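Local coordinates for protein acyl-CoA thioesterase (Alicyclobacillus acidocaldarius subsp. acidocaldarius, PDB 3RQB) that probably hydrolyses acyl-CoA thioesters as a double-hotdog thioesterase, although its substrate and physiological role are unknown, at residues Pro39-Ala51 and Leu180-Phe192. Numbering follows the deposited sequence.
Sequences PFGGITAATMLKA and LDHAALAALCDTF
A46 and A183 meet where two nearly antiparallel helices pack against each other. The axes of 41-51 and 182-188 come within 7.7 Å, at 152° between their directions. Small residues make this possible. G42 faces the other helix with no side chain, and the methyl of A187 lies against its carbonyl, CB to G42 O 3.3 Å. One turn on, the methyls of A46 and A183 touch, CB to CB 3.8 Å. A183 CB is also flanked by the aliphatic part of K50, whose CD lies 3.6 Å away. Next to it, L49 lays one branch on the backbone of A183, CD2 to CA 3.7 Å. K50 bends at chi2 and chi3, and this fold of the chain carries NZ toward D181 from the opposite direction. The salt bridge is long, 3.9 Å from K50 NZ to D181 OD2. The other carboxylate oxygen of D181 caps helix 182-188, accepting from A184 N at OD1 on the syn side, with the donor tilted out of the carboxylate plane, and also pairs with R178.

At the far end, the F40 ring and the D190 carboxylate pass alongside each other, pointing opposite ways, with ring atom CE1 next to both OD2 and the backbone O of D190. Ring and carboxylate planes are only 5° apart. F40 has CG anti to its backbone N (chi1 169°), which swings the ring back over its own helix start: G42 N sits above the centre of one face. The ring edge is turned to the end of the other segment, near D190 O, T191 N and A187 O. W146 stacks on the ring. The contact is buried near the centre of the chain. It joins the long N-terminal-half helix, which rests on strand 61-69, to its C-terminal-half counterpart, as expected for the paired central helices of a double hotdog fold.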
loop_
_atom_site.group_PDB
_atom_site.type_symbol
_atom_site.label_atom_id
_atom_site.label_comp_id
_atom_site.label_asym_id
_atom_site.label_seq_id
_atom_site.Cartn_x
_atom_site.Cartn_y
_atom_site.Cartn_z
ATOM N N PRO B 39 -19.271 6.745 -4.021
ATOM C CA PRO B 39 -19.321 6.682 -2.559
ATOM C C PRO B 39 -17.988 6.992 -1.898
ATOM O O PRO B 39 -16.932 6.869 -2.520
ATOM C CB PRO B 39 -19.684 5.219 -2.286
ATOM C CG PRO B 39 -20.039 4.625 -3.637
ATOM C CD PRO B 39 -19.272 5.404 -4.620
ATOM N N PHE B 40 -18.060 7.389 -0.633
ATOM C CA PHE B 40 -16.881 7.662 0.168
ATOM C C PHE B 40 -15.992 6.426 0.201
ATOM O O PHE B 40 -16.446 5.329 0.537
ATOM C CB PHE B 40 -17.305 8.064 1.580
ATOM C CG PHE B 40 -16.178 8.108 2.562
ATOM C CD1 PHE B 40 -15.060 8.887 2.320
ATOM C CD2 PHE B 40 -16.243 7.385 3.740
ATOM C CE1 PHE B 40 -14.022 8.934 3.233
ATOM C CE2 PHE B 40 -15.211 7.426 4.658
ATOM C CZ PHE B 40 -14.100 8.203 4.406
ATOM N N GLY B 41 -14.726 6.609 -0.149
ATOM C CA GLY B 41 -13.823 5.489 -0.298
ATOM C C GLY B 41 -13.676 4.657 0.952
ATOM O O GLY B 41 -13.549 3.438 0.885
ATOM N N GLY B 42 -13.685 5.319 2.102
ATOM C CA GLY B 42 -13.425 4.650 3.360
ATOM C C GLY B 42 -14.544 3.697 3.711
ATOM O O GLY B 42 -14.330 2.675 4.370
ATOM N N ILE B 43 -15.752 4.030 3.273
ATOM C CA ILE B 43 -16.881 3.171 3.568
ATOM C C ILE B 43 -16.866 1.961 2.660
ATOM O O ILE B 43 -17.208 0.850 3.075
ATOM C CB ILE B 43 -18.210 3.891 3.410
ATOM C CG1 ILE B 43 -19.187 3.326 4.430
ATOM C CG2 ILE B 43 -18.737 3.738 1.985
ATOM C CD1 ILE B 43 -18.523 3.029 5.761
ATOM N N THR B 44 -16.468 2.187 1.414
ATOM C CA THR B 44 -16.383 1.118 0.441
ATOM C C THR B 44 -15.325 0.121 0.877
ATOM O O THR B 44 -15.470 -1.082 0.688
ATOM C CB THR B 44 -15.991 1.657 -0.931
ATOM O OG1 THR B 44 -16.926 2.663 -1.337
ATOM C CG2 THR B 44 -15.965 0.526 -1.950
ATOM N N ALA B 45 -14.252 0.636 1.460
ATOM C CA ALA B 45 -13.140 -0.201 1.893
ATOM C C ALA B 45 -13.492 -0.963 3.165
ATOM O O ALA B 45 -13.164 -2.143 3.287
ATOM C CB ALA B 45 -11.871 0.640 2.089
ATOM N N ALA B 46 -14.150 -0.282 4.107
ATOM C CA ALA B 46 -14.657 -0.920 5.320
ATOM C C ALA B 46 -15.578 -2.061 4.907
ATOM O O ALA B 46 -15.416 -3.203 5.333
ATOM C CB ALA B 46 -15.403 0.083 6.173
ATOM N N THR B 47 -16.528 -1.745 4.039
ATOM C CA THR B 47 -17.357 -2.773 3.422
ATOM C C THR B 47 -16.557 -3.945 2.822
ATOM O O THR B 47 -16.881 -5.095 3.073
ATOM C CB THR B 47 -18.255 -2.170 2.344
ATOM O OG1 THR B 47 -19.214 -1.311 2.968
ATOM C CG2 THR B 47 -18.975 -3.269 1.599
HETATM N N MSE B 48 -15.523 -3.662 2.035
HETATM C CA MSE B 48 -14.691 -4.722 1.463
HETATM C C MSE B 48 -14.109 -5.630 2.540
HETATM O O MSE B 48 -13.911 -6.823 2.307
HETATM C CB MSE B 48 -13.551 -4.145 0.613
HETATM C CG MSE B 48 -13.998 -3.570 -0.723
HETATM SE SE MSE B 48 -15.020 -4.853 -1.785
HETATM C CE MSE B 48 -13.693 -5.220 -3.166
ATOM N N LEU B 49 -13.827 -5.061 3.712
ATOM C CA LEU B 49 -13.185 -5.794 4.812
ATOM C C LEU B 49 -14.135 -6.701 5.617
ATOM O O LEU B 49 -13.779 -7.839 5.983
ATOM C CB LEU B 49 -12.484 -4.809 5.748
ATOM C CG LEU B 49 -11.735 -5.391 6.948
ATOM C CD1 LEU B 49 -10.573 -6.269 6.499
ATOM C CD2 LEU B 49 -11.242 -4.267 7.848
ATOM N N LYS B 50 -15.335 -6.192 5.893
ATOM C CA LYS B 50 -16.334 -6.961 6.616
ATOM C C LYS B 50 -16.563 -8.275 5.909
ATOM O O LYS B 50 -16.676 -9.311 6.553
ATOM C CB LYS B 50 -17.654 -6.203 6.712
ATOM C CG LYS B 50 -17.560 -4.920 7.506
ATOM C CD LYS B 50 -16.887 -5.153 8.851
ATOM C CE LYS B 50 -17.777 -5.934 9.807
ATOM N NZ LYS B 50 -17.099 -6.148 11.123
ATOM N N ALA B 51 -16.599 -8.226 4.580
ATOM C CA ALA B 51 -16.870 -9.413 3.774
ATOM C C ALA B 51 -15.987 -10.566 4.213
ATOM O O ALA B 51 -16.489 -11.641 4.527
ATOM C CB ALA B 51 -16.642 -9.118 2.304
ATOM N N LEU B 180 -14.569 1.493 18.503
ATOM C CA LEU B 180 -13.643 1.313 17.405
ATOM C C LEU B 180 -13.420 -0.153 17.105
ATOM O O LEU B 180 -13.275 -0.960 18.019
ATOM C CB LEU B 180 -12.307 1.977 17.713
ATOM C CG LEU B 180 -11.383 2.009 16.499
ATOM C CD1 LEU B 180 -12.080 2.671 15.311
ATOM C CD2 LEU B 180 -10.097 2.729 16.839
ATOM N N ASP B 181 -13.410 -0.484 15.816
ATOM C CA ASP B 181 -13.015 -1.807 15.345
ATOM C C ASP B 181 -12.230 -1.652 14.048
ATOM O O ASP B 181 -11.945 -0.542 13.626
ATOM C CB ASP B 181 -14.231 -2.723 15.163
ATOM C CG ASP B 181 -15.027 -2.410 13.909
ATOM O OD1 ASP B 181 -14.904 -1.292 13.372
ATOM O OD2 ASP B 181 -15.790 -3.294 13.464
ATOM N N HIS B 182 -11.880 -2.754 13.406
ATOM C CA HIS B 182 -10.982 -2.672 12.259
ATOM C C HIS B 182 -11.559 -1.934 11.057
ATOM O O HIS B 182 -10.916 -1.047 10.495
ATOM C CB HIS B 182 -10.481 -4.063 11.874
ATOM C CG HIS B 182 -9.633 -4.700 12.934
ATOM N ND1 HIS B 182 -8.263 -4.544 12.988
ATOM C CD2 HIS B 182 -9.964 -5.470 13.997
ATOM C CE1 HIS B 182 -7.786 -5.202 14.029
ATOM N NE2 HIS B 182 -8.799 -5.773 14.659
ATOM N N ALA B 183 -12.773 -2.284 10.660
ATOM C CA ALA B 183 -13.345 -1.653 9.474
ATOM C C ALA B 183 -13.523 -0.138 9.668
ATOM O O ALA B 183 -13.230 0.654 8.772
ATOM C CB ALA B 183 -14.655 -2.335 9.066
ATOM N N ALA B 184 -13.985 0.257 10.850
ATOM C CA ALA B 184 -14.226 1.663 11.153
ATOM C C ALA B 184 -12.918 2.414 11.026
ATOM O O ALA B 184 -12.861 3.575 10.581
ATOM C CB ALA B 184 -14.769 1.803 12.557
ATOM N N LEU B 185 -11.862 1.718 11.425
ATOM C CA LEU B 185 -10.522 2.260 11.427
ATOM C C LEU B 185 -10.014 2.464 10.002
ATOM O O LEU B 185 -9.500 3.525 9.673
ATOM C CB LEU B 185 -9.614 1.323 12.210
ATOM C CG LEU B 185 -8.155 1.759 12.285
ATOM C CD1 LEU B 185 -8.048 3.251 12.593
ATOM C CD2 LEU B 185 -7.400 0.928 13.313
ATOM N N ALA B 186 -10.170 1.454 9.155
ATOM C CA ALA B 186 -9.888 1.611 7.735
ATOM C C ALA B 186 -10.586 2.868 7.196
ATOM O O ALA B 186 -9.977 3.703 6.509
ATOM C CB ALA B 186 -10.364 0.375 6.968
ATOM N N ALA B 187 -11.868 3.008 7.511
ATOM C CA ALA B 187 -12.635 4.118 6.958
ATOM C C ALA B 187 -12.039 5.444 7.396
ATOM O O ALA B 187 -11.963 6.381 6.607
ATOM C CB ALA B 187 -14.109 4.020 7.331
ATOM N N LEU B 188 -11.592 5.511 8.644
ATOM C CA LEU B 188 -11.077 6.765 9.176
ATOM C C LEU B 188 -9.842 7.242 8.446
ATOM O O LEU B 188 -9.435 8.381 8.617
ATOM C CB LEU B 188 -10.798 6.656 10.669
ATOM C CG LEU B 188 -12.071 6.840 11.499
ATOM C CD1 LEU B 188 -11.867 6.343 12.913
ATOM C CD2 LEU B 188 -12.513 8.296 11.505
ATOM N N CYS B 189 -9.254 6.368 7.633
ATOM C CA CYS B 189 -8.041 6.709 6.889
ATOM C C CYS B 189 -8.324 7.396 5.565
ATOM O O CYS B 189 -7.410 7.929 4.934
ATOM C CB CYS B 189 -7.195 5.471 6.634
ATOM S SG CYS B 189 -6.800 4.526 8.123
ATOM N N ASP B 190 -9.571 7.333 5.114
ATOM C CA ASP B 190 -9.996 8.149 3.987
ATOM C C ASP B 190 -10.676 9.443 4.428
ATOM O O ASP B 190 -11.224 10.169 3.599
ATOM C CB ASP B 190 -10.849 7.385 2.973
ATOM C CG ASP B 190 -10.958 8.130 1.649
ATOM O OD1 ASP B 190 -9.968 8.808 1.298
ATOM O OD2 ASP B 190 -12.012 8.065 0.971
ATOM N N THR B 191 -10.677 9.724 5.727
ATOM C CA THR B 191 -11.359 10.926 6.211
ATOM C C THR B 191 -10.524 12.204 6.023
ATOM O O THR B 191 -10.971 13.304 6.349
ATOM C CB THR B 191 -11.780 10.795 7.690
ATOM O OG1 THR B 191 -10.619 10.717 8.522
ATOM C CG2 THR B 191 -12.616 9.557 7.892
ATOM N N PHE B 192 -9.319 12.055 5.483
ATOM C CA PHE B 192 -8.462 13.208 5.218
ATOM C C PHE B 192 -8.844 13.981 3.967
ATOM O O PHE B 192 -9.062 13.406 2.897
ATOM C CB PHE B 192 -7.001 12.782 5.102
ATOM C CG PHE B 192 -6.439 12.219 6.370
ATOM C CD1 PHE B 192 -6.337 13.008 7.502
ATOM C CD2 PHE B 192 -6.009 10.907 6.430
ATOM C CE1 PHE B 192 -5.819 12.494 8.679
ATOM C CE2 PHE B 192 -5.497 10.390 7.600
ATOM C CZ PHE B 192 -5.399 11.185 8.727
#